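Local coordinates for protein S-adenosylmethionine:2-demethylmenaquinone methyltransferase (Geobacillus kaustophilus, PDB 2PCN) that belongs to the RraA-like family and assembles as three copies, each an alpha/beta chain built around a mixed beta sheet, at residues 15-21 against 131-136; 34-40 against 58-64; 77-81 against 100-105. All coordinates share one frame; numbering follows the deposited sequence.

In the fold
Contact 2 is the core of this alpha/beta chain, where two parallel strands pair inside the beta-alpha-beta unit 30-62. Contact 1 lies with its centre about 13 Å away and touches it directly: F131 and W136 of the hairpin 131-136 rest on V60, and F131 also meets D62, so the hairpin roofs one face of the sheet. Contact 3, between helix 74-82 and the loop 100-105, is peripheral. Its centre is about 17 Å from that of contact 2 and about 23 Å from that of contact 1, across the chain's centre, with nearest atoms about 8 Å and about 12 Å away. Contact 1 spans both others along the sequence.

Contact 1 of 3, residues 15-21 against 131-136; sequences QVCELPF and FGGVRW
C17 and E18 meet G132 and V134 where a loop leaving strand 14-16 runs past the tip of a beta hairpin with a two-residue type I' turn. The turn runs from F131 to V134, with G132 and G133 both at positive phi in its middle, and the loop packs against it, G132 O taking the E18 N-H. V16, pointing away from the hairpin, packs on V115 of a neighbouring subunit.

The packed side is carried by V134, C17 and the aromatic rings. V134 CG2 sits 3.5 Å from C17 CA, while V134 CG1 and CG2 border the CB of Q15. The C17 sulfur is swung anti to the backbone N (chi1 -171°), which sets SG at the edge of the W136 indole, 4.0 Å from CZ2, as a sulfur-aromatic contact. That indole is itself held: its NE1 gives a nearly straight bond of 3.1 Å to F131 O and lies over the centre of the F131 ring. F131 O also accepts from V134 N, and the two donors arrive from opposite faces of the carbonyl plane. Further along, F21 CZ meets F131 CE2 at 4.0 Å, edge against edge, and F131 stacks on H91.

Toward solvent the fit thins out. E18 extends along the glycine turn, its OE2 3.4 Å from G133 CA, and the R135 chain reaches outward to weak, long ion pairs with E130 and E137. At the base of that glutamate, E18 N donates to G132 O in a bond 2.9 Å long and bent only 9° from straight at the hydrogen.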
ATOM      1  N   GLN A  15       1.891 -17.811  17.046  1.00 17.66           N
ATOM      2  CA  GLN A  15       2.967 -17.532  16.116  1.00 15.41           C
ATOM      3  C   GLN A  15       2.438 -16.297  15.401  1.00 15.22           C
ATOM      4  O   GLN A  15       1.278 -16.271  14.990  1.00 13.66           O
ATOM      5  CB  GLN A  15       3.138 -18.667  15.110  1.00 17.12           C
ATOM      6  CG  GLN A  15       3.877 -19.872  15.649  1.00 16.47           C
ATOM      7  CD  GLN A  15       4.093 -20.913  14.581  1.00 14.08           C
ATOM      8  OE1 GLN A  15       3.238 -21.768  14.344  1.00 18.41           O
ATOM      9  NE2 GLN A  15       5.233 -20.834  13.907  1.00 11.97           N
ATOM     10  N   VAL A  16       3.269 -15.271  15.269  1.00 13.18           N
ATOM     11  CA  VAL A  16       2.851 -14.043  14.608  1.00 14.34           C
ATOM     12  C   VAL A  16       3.564 -13.909  13.270  1.00 12.71           C
ATOM     13  O   VAL A  16       4.790 -13.847  13.214  1.00 10.73           O
ATOM     14  CB  VAL A  16       3.163 -12.810  15.481  1.00 15.00           C
ATOM     15  CG1 VAL A  16       2.715 -11.543  14.772  1.00 11.53           C
ATOM     16  CG2 VAL A  16       2.464 -12.937  16.826  1.00 21.98           C
ATOM     17  N   CYS A  17       2.788 -13.875  12.189  1.00 11.47           N
ATOM     18  CA  CYS A  17       3.361 -13.757  10.857  1.00 11.18           C
ATOM     19  C   CYS A  17       4.106 -12.434  10.704  1.00 16.38           C
ATOM     20  O   CYS A  17       3.575 -11.365  11.018  1.00 13.35           O
ATOM     21  CB  CYS A  17       2.261 -13.869   9.798  1.00 13.95           C
ATOM     22  SG  CYS A  17       2.897 -13.979   8.110  1.00 13.85           S
ATOM     23  N   GLU A  18       5.337 -12.518  10.214  1.00 15.33           N
ATOM     24  CA  GLU A  18       6.188 -11.347  10.028  1.00 14.76           C
ATOM     25  C   GLU A  18       6.019 -10.727   8.649  1.00 18.55           C
ATOM     26  O   GLU A  18       6.453  -9.600   8.406  1.00 21.80           O
ATOM     27  CB  GLU A  18       7.648 -11.744  10.241  1.00 18.11           C
ATOM     28  CG  GLU A  18       7.937 -12.267  11.633  1.00 20.87           C
ATOM     29  CD  GLU A  18       9.266 -12.988  11.714  1.00 33.75           C
ATOM     30  OE1 GLU A  18      10.268 -12.447  11.204  1.00 37.54           O
ATOM     31  OE2 GLU A  18       9.304 -14.094  12.293  1.00 42.39           O
ATOM     32  N   LEU A  19       5.392 -11.471   7.750  1.00 13.16           N
ATOM     33  CA  LEU A  19       5.160 -10.995   6.397  1.00 18.75           C
ATOM     34  C   LEU A  19       3.858 -10.201   6.333  1.00 17.92           C
ATOM     35  O   LEU A  19       2.789 -10.720   6.657  1.00 17.65           O
ATOM     36  CB  LEU A  19       5.090 -12.183   5.436  1.00 20.59           C
ATOM     37  CG  LEU A  19       4.761 -11.903   3.967  1.00 24.84           C
ATOM     38  CD1 LEU A  19       5.866 -11.067   3.328  1.00 24.40           C
ATOM     39  CD2 LEU A  19       4.604 -13.224   3.232  1.00 20.92           C
ATOM     40  N   PRO A  20       3.937  -8.921   5.936  1.00 16.19           N
ATOM     41  CA  PRO A  20       2.733  -8.095   5.842  1.00 16.77           C
ATOM     42  C   PRO A  20       1.996  -8.443   4.554  1.00 17.60           C
ATOM     43  O   PRO A  20       2.604  -8.527   3.489  1.00 21.38           O
ATOM     44  CB  PRO A  20       3.293  -6.677   5.825  1.00 17.35           C
ATOM     45  CG  PRO A  20       4.571  -6.849   5.076  1.00 23.43           C
ATOM     46  CD  PRO A  20       5.144  -8.111   5.688  1.00 24.07           C
ATOM     47  N   PHE A  21       0.691  -8.653   4.655  1.00  8.92           N
ATOM     48  CA  PHE A  21      -0.111  -8.997   3.488  1.00 12.36           C
ATOM     49  C   PHE A  21      -0.993  -7.845   3.044  1.00 12.18           C
ATOM     50  O   PHE A  21      -1.313  -6.952   3.828  1.00 11.52           O
ATOM     51  CB  PHE A  21      -1.036 -10.178   3.802  1.00 13.71           C
ATOM     52  CG  PHE A  21      -0.329 -11.490   3.959  1.00 12.97           C
ATOM     53  CD1 PHE A  21       0.074 -12.215   2.842  1.00 12.62           C
ATOM     54  CD2 PHE A  21      -0.102 -12.022   5.223  1.00 12.80           C
ATOM     55  CE1 PHE A  21       0.689 -13.453   2.979  1.00 11.46           C
ATOM     56  CE2 PHE A  21       0.515 -13.262   5.370  1.00 12.32           C
ATOM     57  CZ  PHE A  21       0.909 -13.977   4.244  1.00 11.26           C
ATOM     58  N   PHE A 131       7.050 -20.049   6.063  1.00 16.83           N
ATOM     59  CA  PHE A 131       7.283 -18.729   5.485  1.00 13.60           C
ATOM     60  C   PHE A 131       6.775 -17.652   6.435  1.00 10.84           C
ATOM     61  O   PHE A 131       5.955 -17.926   7.314  1.00 13.11           O
ATOM     62  CB  PHE A 131       6.597 -18.584   4.118  1.00 14.72           C
ATOM     63  CG  PHE A 131       5.096 -18.595   4.178  1.00 15.11           C
ATOM     64  CD1 PHE A 131       4.388 -19.784   4.024  1.00 10.69           C
ATOM     65  CD2 PHE A 131       4.387 -17.411   4.373  1.00 14.23           C
ATOM     66  CE1 PHE A 131       2.990 -19.796   4.059  1.00 11.62           C
ATOM     67  CE2 PHE A 131       2.990 -17.411   4.412  1.00 10.79           C
ATOM     68  CZ  PHE A 131       2.291 -18.609   4.253  1.00  8.78           C
ATOM     69  N   GLY A 132       7.272 -16.433   6.257  1.00 13.32           N
ATOM     70  CA  GLY A 132       6.858 -15.329   7.104  1.00 11.87           C
ATOM     71  C   GLY A 132       7.237 -15.543   8.555  1.00 15.65           C
ATOM     72  O   GLY A 132       6.632 -14.960   9.454  1.00 16.65           O
ATOM     73  N   GLY A 133       8.244 -16.383   8.777  1.00 15.43           N
ATOM     74  CA  GLY A 133       8.697 -16.669  10.127  1.00 17.99           C
ATOM     75  C   GLY A 133       7.708 -17.520  10.899  1.00 17.09           C
ATOM     76  O   GLY A 133       7.759 -17.583  12.127  1.00 16.63           O
ATOM     77  N   VAL A 134       6.812 -18.188  10.180  1.00 14.66           N
ATOM     78  CA  VAL A 134       5.796 -19.022  10.813  1.00 10.73           C
ATOM     79  C   VAL A 134       5.760 -20.439  10.245  1.00 13.25           C
ATOM     80  O   VAL A 134       6.017 -20.654   9.061  1.00 10.84           O
ATOM     81  CB  VAL A 134       4.383 -18.384  10.650  1.00 11.81           C
ATOM     82  CG1 VAL A 134       3.290 -19.360  11.093  1.00 12.15           C
ATOM     83  CG2 VAL A 134       4.299 -17.107  11.467  1.00 11.62           C
ATOM     84  N   ARG A 135       5.450 -21.401  11.107  1.00 12.38           N
ATOM     85  CA  ARG A 135       5.332 -22.797  10.700  1.00 11.43           C
ATOM     86  C   ARG A 135       3.829 -23.039  10.620  1.00 10.64           C
ATOM     87  O   ARG A 135       3.137 -23.012  11.639  1.00 13.54           O
ATOM     88  CB  ARG A 135       5.962 -23.713  11.756  1.00 18.12           C
ATOM     89  CG  ARG A 135       5.946 -25.197  11.416  1.00 20.69           C
ATOM     90  CD  ARG A 135       6.300 -26.026  12.651  1.00 30.79           C
ATOM     91  NE  ARG A 135       6.373 -27.458  12.374  1.00 38.08           N
ATOM     92  CZ  ARG A 135       7.335 -28.032  11.658  1.00 43.71           C
ATOM     93  NH1 ARG A 135       8.308 -27.295  11.141  1.00 46.72           N
ATOM     94  NH2 ARG A 135       7.325 -29.344  11.460  1.00 44.92           N
ATOM     95  N   TRP A 136       3.327 -23.253   9.407  1.00 10.64           N
ATOM     96  CA  TRP A 136       1.901 -23.471   9.179  1.00  9.72           C
ATOM     97  C   TRP A 136       1.585 -24.963   9.075  1.00 10.48           C
ATOM     98  O   TRP A 136       1.922 -25.604   8.082  1.00 14.84           O
ATOM     99  CB  TRP A 136       1.467 -22.768   7.887  1.00 10.34           C
ATOM    100  CG  TRP A 136       1.979 -21.359   7.759  1.00 12.90           C
ATOM    101  CD1 TRP A 136       3.259 -20.974   7.484  1.00 10.48           C
ATOM    102  CD2 TRP A 136       1.220 -20.152   7.907  1.00  9.81           C
ATOM    103  NE1 TRP A 136       3.346 -19.602   7.448  1.00  8.65           N
ATOM    104  CE2 TRP A 136       2.108 -19.072   7.704  1.00  6.17           C
ATOM    105  CE3 TRP A 136      -0.125 -19.879   8.188  1.00 11.83           C
ATOM    106  CZ2 TRP A 136       1.694 -17.735   7.773  1.00 10.18           C
ATOM    107  CZ3 TRP A 136      -0.538 -18.549   8.258  1.00 13.73           C
ATOM    108  CH2 TRP A 136       0.370 -17.495   8.050  1.00 14.58           C
TER

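Contact 2 of 3, residues 34-40 against 58-64; sequences IATVDVF and VLVVDGK
I34 to D38 pair in parallel with V58 to D62, the two strands that a beta-alpha-beta crossover through helix 44-52 brings side by side. Their local axes differ by 25°, the twist expected of neighbouring strands, and the register runs residue for residue, I34 beside V58 through D38 beside D62.

Backbone bonds form the first group. A35 and V37 each work in both directions: A35 N donates to V58 O and A35 O accepts from V60 N, then V37 N donates to V60 O and V37 O accepts from D62 N. V39 N extends the ladder to D62 O at 3.1 Å, past the last bridged pair.

Apolar packing is divided between the sheet's two faces. On the face toward helix 44-52, L59 CD1 reaches over to V37 CG2 at 3.6 Å and to A35 CB at 3.8 Å, and A49 of the helix covers both V37 and L59. On the other face I34 CG2 meets V60 CG2 at 3.8 Å, and F131 lies over V60. T36 also points there, its OG1 bonded to V127 O.

Charged groups gather at the C-terminal ends. D38 and D62 run side by side, their carboxylate planes 46° apart and D38 OD1 3.6 Å from D62 OD2, a pairing that K64 probably eases. The lysine chain folds back, bent at chi2 (-56°) and again at chi4, and NZ comes down on D38 OD1 from above the carboxylate plane in a salt bridge of 2.6 Å. NZ also bonds to V39 O. An Asx turn lies at the base of this lysine: K64 N donates to D62 OD1 at 2.9 Å.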
ATOM      1  N   ILE A  34      -6.677 -24.386   9.420  1.00 10.64           N
ATOM      2  CA  ILE A  34      -5.767 -24.316   8.288  1.00 10.26           C
ATOM      3  C   ILE A  34      -5.696 -25.585   7.436  1.00 12.66           C
ATOM      4  O   ILE A  34      -5.674 -26.697   7.954  1.00  9.45           O
ATOM      5  CB  ILE A  34      -4.327 -24.008   8.776  1.00 11.70           C
ATOM      6  CG1 ILE A  34      -4.243 -22.577   9.304  1.00 15.33           C
ATOM      7  CG2 ILE A  34      -3.329 -24.248   7.661  1.00 16.19           C
ATOM      8  CD1 ILE A  34      -2.878 -22.232   9.885  1.00 20.06           C
ATOM      9  N   ALA A  35      -5.671 -25.381   6.125  1.00  9.24           N
ATOM     10  CA  ALA A  35      -5.515 -26.442   5.137  1.00 11.97           C
ATOM     11  C   ALA A  35      -4.313 -25.890   4.376  1.00 10.59           C
ATOM     12  O   ALA A  35      -4.273 -24.690   4.090  1.00  9.67           O
ATOM     13  CB  ALA A  35      -6.729 -26.519   4.226  1.00 14.07           C
ATOM     14  N   THR A  36      -3.337 -26.736   4.055  1.00  8.55           N
ATOM     15  CA  THR A  36      -2.136 -26.257   3.372  1.00 10.74           C
ATOM     16  C   THR A  36      -1.894 -26.748   1.955  1.00 10.42           C
ATOM     17  O   THR A  36      -2.301 -27.848   1.571  1.00  8.94           O
ATOM     18  CB  THR A  36      -0.860 -26.600   4.177  1.00 12.38           C
ATOM     19  OG1 THR A  36      -0.699 -28.025   4.224  1.00 14.09           O
ATOM     20  CG2 THR A  36      -0.948 -26.057   5.596  1.00 11.27           C
ATOM     21  N   VAL A  37      -1.204 -25.912   1.188  1.00 10.83           N
ATOM     22  CA  VAL A  37      -0.825 -26.225  -0.184  1.00 12.71           C
ATOM     23  C   VAL A  37       0.547 -25.602  -0.410  1.00 12.16           C
ATOM     24  O   VAL A  37       0.754 -24.420  -0.130  1.00  9.76           O
ATOM     25  CB  VAL A  37      -1.803 -25.626  -1.221  1.00 18.29           C
ATOM     26  CG1 VAL A  37      -1.359 -26.016  -2.624  1.00 21.67           C
ATOM     27  CG2 VAL A  37      -3.213 -26.115  -0.963  1.00 18.06           C
ATOM     28  N   ASP A  38       1.483 -26.400  -0.912  1.00 10.75           N
ATOM     29  CA  ASP A  38       2.839 -25.932  -1.177  1.00 14.73           C
ATOM     30  C   ASP A  38       3.085 -26.062  -2.678  1.00 16.29           C
ATOM     31  O   ASP A  38       3.120 -27.168  -3.217  1.00 14.50           O
ATOM     32  CB  ASP A  38       3.831 -26.784  -0.382  1.00 18.39           C
ATOM     33  CG  ASP A  38       5.239 -26.222  -0.400  1.00 23.95           C
ATOM     34  OD1 ASP A  38       5.405 -25.001  -0.195  1.00 28.38           O
ATOM     35  OD2 ASP A  38       6.184 -27.011  -0.601  1.00 24.45           O
ATOM     36  N   VAL A  39       3.241 -24.926  -3.353  1.00 11.54           N
ATOM     37  CA  VAL A  39       3.449 -24.917  -4.799  1.00 11.93           C
ATOM     38  C   VAL A  39       4.461 -23.868  -5.241  1.00 12.35           C
ATOM     39  O   VAL A  39       4.956 -23.080  -4.436  1.00 17.09           O
ATOM     40  CB  VAL A  39       2.129 -24.614  -5.546  1.00 10.94           C
ATOM     41  CG1 VAL A  39       1.071 -25.649  -5.182  1.00 10.19           C
ATOM     42  CG2 VAL A  39       1.642 -23.207  -5.192  1.00 12.76           C
ATOM     43  N   PHE A  40       4.756 -23.870  -6.536  1.00 12.86           N
ATOM     44  CA  PHE A  40       5.675 -22.907  -7.123  1.00 11.32           C
ATOM     45  C   PHE A  40       5.187 -22.552  -8.525  1.00 13.77           C
ATOM     46  O   PHE A  40       5.415 -23.293  -9.488  1.00 10.34           O
ATOM     47  CB  PHE A  40       7.095 -23.469  -7.189  1.00 11.39           C
ATOM     48  CG  PHE A  40       8.104 -22.491  -7.719  1.00 13.89           C
ATOM     49  CD1 PHE A  40       8.304 -21.272  -7.086  1.00 14.22           C
ATOM     50  CD2 PHE A  40       8.839 -22.780  -8.864  1.00 20.41           C
ATOM     51  CE1 PHE A  40       9.221 -20.347  -7.585  1.00 22.70           C
ATOM     52  CE2 PHE A  40       9.758 -21.863  -9.371  1.00 18.70           C
ATOM     53  CZ  PHE A  40       9.948 -20.643  -8.728  1.00 20.10           C
ATOM     54  N   VAL A  58      -9.529 -22.163   6.098  1.00  9.79           N
ATOM     55  CA  VAL A  58      -8.727 -21.057   5.601  1.00  6.99           C
ATOM     56  C   VAL A  58      -7.585 -21.762   4.879  1.00  7.10           C
ATOM     57  O   VAL A  58      -6.777 -22.443   5.510  1.00 10.09           O
ATOM     58  CB  VAL A  58      -8.134 -20.187   6.730  1.00 10.15           C
ATOM     59  CG1 VAL A  58      -7.094 -19.235   6.148  1.00 14.49           C
ATOM     60  CG2 VAL A  58      -9.238 -19.381   7.407  1.00  9.35           C
ATOM     61  N   LEU A  59      -7.536 -21.629   3.560  1.00  9.58           N
ATOM     62  CA  LEU A  59      -6.479 -22.268   2.788  1.00 10.41           C
ATOM     63  C   LEU A  59      -5.235 -21.393   2.808  1.00  8.09           C
ATOM     64  O   LEU A  59      -5.294 -20.215   2.459  1.00 10.21           O
ATOM     65  CB  LEU A  59      -6.924 -22.483   1.339  1.00 10.84           C
ATOM     66  CG  LEU A  59      -5.918 -23.263   0.483  1.00 14.11           C
ATOM     67  CD1 LEU A  59      -5.901 -24.718   0.927  1.00 14.79           C
ATOM     68  CD2 LEU A  59      -6.292 -23.172  -0.981  1.00  8.86           C
ATOM     69  N   VAL A  60      -4.113 -21.966   3.234  1.00  6.60           N
ATOM     70  CA  VAL A  60      -2.852 -21.241   3.271  1.00  6.68           C
ATOM     71  C   VAL A  60      -2.001 -21.822   2.153  1.00 11.44           C
ATOM     72  O   VAL A  60      -1.732 -23.027   2.127  1.00  7.53           O
ATOM     73  CB  VAL A  60      -2.129 -21.424   4.626  1.00  8.32           C
ATOM     74  CG1 VAL A  60      -0.824 -20.641   4.634  1.00  9.23           C
ATOM     75  CG2 VAL A  60      -3.035 -20.949   5.756  1.00 12.64           C
ATOM     76  N   VAL A  61      -1.592 -20.963   1.226  1.00  7.76           N
ATOM     77  CA  VAL A  61      -0.793 -21.390   0.083  1.00 11.65           C
ATOM     78  C   VAL A  61       0.599 -20.765   0.060  1.00  6.82           C
ATOM     79  O   VAL A  61       0.741 -19.543   0.031  1.00  8.48           O
ATOM     80  CB  VAL A  61      -1.505 -21.024  -1.238  1.00 10.22           C
ATOM     81  CG1 VAL A  61      -0.640 -21.418  -2.427  1.00  6.76           C
ATOM     82  CG2 VAL A  61      -2.861 -21.711  -1.304  1.00 10.19           C
ATOM     83  N   ASP A  62       1.630 -21.603   0.087  1.00  6.18           N
ATOM     84  CA  ASP A  62       2.987 -21.083   0.024  1.00  9.59           C
ATOM     85  C   ASP A  62       3.437 -21.139  -1.429  1.00  8.40           C
ATOM     86  O   ASP A  62       3.774 -22.206  -1.945  1.00 15.15           O
ATOM     87  CB  ASP A  62       3.945 -21.901   0.890  1.00 13.48           C
ATOM     88  CG  ASP A  62       5.357 -21.339   0.869  1.00 19.47           C
ATOM     89  OD1 ASP A  62       5.563 -20.293   0.216  1.00 14.21           O
ATOM     90  OD2 ASP A  62       6.258 -21.932   1.497  1.00 18.77           O
ATOM     91  N   GLY A  63       3.417 -19.988  -2.088  1.00  8.09           N
ATOM     92  CA  GLY A  63       3.829 -19.909  -3.477  1.00  6.32           C
ATOM     93  C   GLY A  63       5.248 -19.387  -3.597  1.00  7.11           C
ATOM     94  O   GLY A  63       5.667 -18.926  -4.660  1.00 10.86           O
ATOM     95  N   LYS A  64       5.985 -19.457  -2.495  1.00 10.11           N
ATOM     96  CA  LYS A  64       7.374 -19.011  -2.457  1.00 12.94           C
ATOM     97  C   LYS A  64       7.525 -17.516  -2.679  1.00 12.89           C
ATOM     98  O   LYS A  64       8.626 -17.032  -2.947  1.00 13.90           O
ATOM     99  CB  LYS A  64       8.192 -19.770  -3.507  1.00 13.90           C
ATOM    100  CG  LYS A  64       8.049 -21.286  -3.414  1.00 20.17           C
ATOM    101  CD  LYS A  64       8.415 -21.784  -2.026  1.00 22.77           C
ATOM    102  CE  LYS A  64       8.088 -23.257  -1.850  1.00 27.06           C
ATOM    103  NZ  LYS A  64       6.627 -23.529  -1.964  1.00 24.29           N
TER

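Contact 3 of 3, residues 77-81 against 100-105; sequences AQIAC and IGAMPI
M103 meets A77 through torsions that first carry its chain straight out and then turn it. CG stands anti to the carbonyl carbon (chi1 -63°) and SD continues in an extended line (chi2 -179°), so the sulfur reaches across to the helix; the bend at chi3 then sets CE alongside A77. C81 answers from the helix, its SG beside its own backbone N (chi1 -71°) and directed at the loop. The arrangement is helix-to-loop packing: one face of helix 74-82 against the connection between helix 97-100 and strand 106-109 of this alpha/beta fold.

A77 and C81 follow the helical repeat and lie on the side of the helix that meets the loop, with C81 N bonded to A77 O in the usual way. A77 CB touches both M103 SD at 3.6 Å and I100 CG1 at 3.8 Å, which lie side by side in front of it. These two residues are brought near one another by a type I turn from I100 to M103, closed by M103 N to I100 O at 3.0 Å.

A80 also points toward the loop, but its closeness to I105 in the model is doubtful. I79, by contrast, leans away to R47 and E51 of helix 44-52, so the helix is packed on a second side as well. I105 also forms a backbone bond with K27, outside the two segments.

Between the segments the fit is one of shape, made by carbon and sulfur. P104 is the centre of an inverse gamma turn, and residues 103 to 105 all touch one atom: C81 SG lies 3.9 Å from M103 CB, 4.1 Å from P104 CD and 4.0 Å from I105 CG2.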
ATOM      1  N   ALA A  77     -11.808 -18.009  -6.424  1.00 12.57           N
ATOM      2  CA  ALA A  77     -12.361 -17.292  -5.278  1.00  9.84           C
ATOM      3  C   ALA A  77     -13.858 -17.598  -5.214  1.00 10.48           C
ATOM      4  O   ALA A  77     -14.438 -17.729  -4.139  1.00  9.13           O
ATOM      5  CB  ALA A  77     -12.134 -15.790  -5.426  1.00 11.28           C
ATOM      6  N   GLN A  78     -14.473 -17.720  -6.384  1.00  9.71           N
ATOM      7  CA  GLN A  78     -15.896 -18.027  -6.472  1.00  9.46           C
ATOM      8  C   GLN A  78     -16.160 -19.400  -5.856  1.00 12.90           C
ATOM      9  O   GLN A  78     -17.142 -19.591  -5.134  1.00 14.67           O
ATOM     10  CB  GLN A  78     -16.327 -18.010  -7.936  1.00 11.61           C
ATOM     11  CG  GLN A  78     -17.804 -18.234  -8.170  1.00 17.70           C
ATOM     12  CD  GLN A  78     -18.171 -18.045  -9.628  1.00 25.05           C
ATOM     13  OE1 GLN A  78     -17.730 -18.801 -10.492  1.00 35.49           O
ATOM     14  NE2 GLN A  78     -18.970 -17.025  -9.909  1.00 31.65           N
ATOM     15  N   ILE A  79     -15.283 -20.358  -6.142  1.00 13.93           N
ATOM     16  CA  ILE A  79     -15.433 -21.699  -5.588  1.00 12.97           C
ATOM     17  C   ILE A  79     -15.369 -21.594  -4.069  1.00 12.00           C
ATOM     18  O   ILE A  79     -16.163 -22.211  -3.356  1.00 11.62           O
ATOM     19  CB  ILE A  79     -14.306 -22.647  -6.078  1.00 11.94           C
ATOM     20  CG1 ILE A  79     -14.414 -22.854  -7.590  1.00 12.75           C
ATOM     21  CG2 ILE A  79     -14.390 -23.985  -5.350  1.00 11.04           C
ATOM     22  CD1 ILE A  79     -13.285 -23.671  -8.172  1.00 18.79           C
ATOM     23  N   ALA A  80     -14.425 -20.797  -3.574  1.00 10.40           N
ATOM     24  CA  ALA A  80     -14.273 -20.615  -2.138  1.00 10.88           C
ATOM     25  C   ALA A  80     -15.563 -20.074  -1.522  1.00 12.76           C
ATOM     26  O   ALA A  80     -15.939 -20.464  -0.417  1.00 15.39           O
ATOM     27  CB  ALA A  80     -13.107 -19.672  -1.845  1.00 10.85           C
ATOM     28  N   CYS A  81     -16.239 -19.176  -2.232  1.00 12.43           N
ATOM     29  CA  CYS A  81     -17.494 -18.616  -1.735  1.00 10.90           C
ATOM     30  C   CYS A  81     -18.615 -19.649  -1.783  1.00 13.02           C
ATOM     31  O   CYS A  81     -19.386 -19.786  -0.836  1.00  9.72           O
ATOM     32  CB  CYS A  81     -17.913 -17.400  -2.563  1.00 15.28           C
ATOM     33  SG  CYS A  81     -16.888 -15.945  -2.312  1.00 16.23           S
ATOM     34  N   ILE A 100     -12.469  -9.863  -6.868  1.00 11.08           N
ATOM     35  CA  ILE A 100     -12.349 -10.497  -5.560  1.00 11.43           C
ATOM     36  C   ILE A 100     -12.697  -9.524  -4.433  1.00 12.51           C
ATOM     37  O   ILE A 100     -13.212  -9.925  -3.391  1.00  8.86           O
ATOM     38  CB  ILE A 100     -10.922 -11.065  -5.381  1.00  7.55           C
ATOM     39  CG1 ILE A 100     -10.771 -12.304  -6.273  1.00  8.62           C
ATOM     40  CG2 ILE A 100     -10.643 -11.380  -3.907  1.00  7.14           C
ATOM     41  CD1 ILE A 100      -9.339 -12.796  -6.440  1.00  9.85           C
ATOM     42  N   GLY A 101     -12.430  -8.240  -4.651  1.00 10.24           N
ATOM     43  CA  GLY A 101     -12.743  -7.251  -3.633  1.00 11.51           C
ATOM     44  C   GLY A 101     -14.233  -7.157  -3.341  1.00 15.03           C
ATOM     45  O   GLY A 101     -14.638  -6.627  -2.303  1.00 10.20           O
ATOM     46  N   ALA A 102     -15.050  -7.676  -4.253  1.00 10.54           N
ATOM     47  CA  ALA A 102     -16.505  -7.642  -4.101  1.00 13.13           C
ATOM     48  C   ALA A 102     -17.085  -8.933  -3.522  1.00 17.62           C
ATOM     49  O   ALA A 102     -18.299  -9.052  -3.347  1.00 16.30           O
ATOM     50  CB  ALA A 102     -17.154  -7.347  -5.454  1.00 15.95           C
ATOM     51  N   MET A 103     -16.218  -9.892  -3.216  1.00 12.40           N
ATOM     52  CA  MET A 103     -16.659 -11.176  -2.675  1.00 13.99           C
ATOM     53  C   MET A 103     -16.553 -11.260  -1.155  1.00 14.64           C
ATOM     54  O   MET A 103     -15.590 -10.774  -0.561  1.00 14.34           O
ATOM     55  CB  MET A 103     -15.859 -12.307  -3.324  1.00 11.32           C
ATOM     56  CG  MET A 103     -16.074 -12.412  -4.828  1.00 16.40           C
ATOM     57  SD  MET A 103     -15.149 -13.769  -5.586  1.00 22.60           S
ATOM     58  CE  MET A 103     -14.562 -12.983  -7.063  1.00 24.30           C
ATOM     59  N   PRO A 104     -17.548 -11.892  -0.506  1.00 14.18           N
ATOM     60  CA  PRO A 104     -17.607 -12.057   0.950  1.00 12.91           C
ATOM     61  C   PRO A 104     -16.659 -13.116   1.512  1.00 17.98           C
ATOM     62  O   PRO A 104     -17.075 -14.018   2.246  1.00 16.05           O
ATOM     63  CB  PRO A 104     -19.068 -12.410   1.189  1.00 14.80           C
ATOM     64  CG  PRO A 104     -19.379 -13.265  -0.009  1.00 16.42           C
ATOM     65  CD  PRO A 104     -18.744 -12.475  -1.146  1.00 18.36           C
ATOM     66  N   ILE A 105     -15.382 -13.003   1.169  1.00 10.04           N
ATOM     67  CA  ILE A 105     -14.394 -13.950   1.648  1.00 12.83           C
ATOM     68  C   ILE A 105     -13.073 -13.231   1.889  1.00 13.54           C
ATOM     69  O   ILE A 105     -12.831 -12.162   1.334  1.00 11.88           O
ATOM     70  CB  ILE A 105     -14.201 -15.090   0.626  1.00 18.80           C
ATOM     71  CG1 ILE A 105     -13.420 -16.232   1.266  1.00 22.17           C
ATOM     72  CG2 ILE A 105     -13.496 -14.563  -0.615  1.00 14.97           C
ATOM     73  CD1 ILE A 105     -13.406 -17.488   0.445  1.00 27.61           C
TER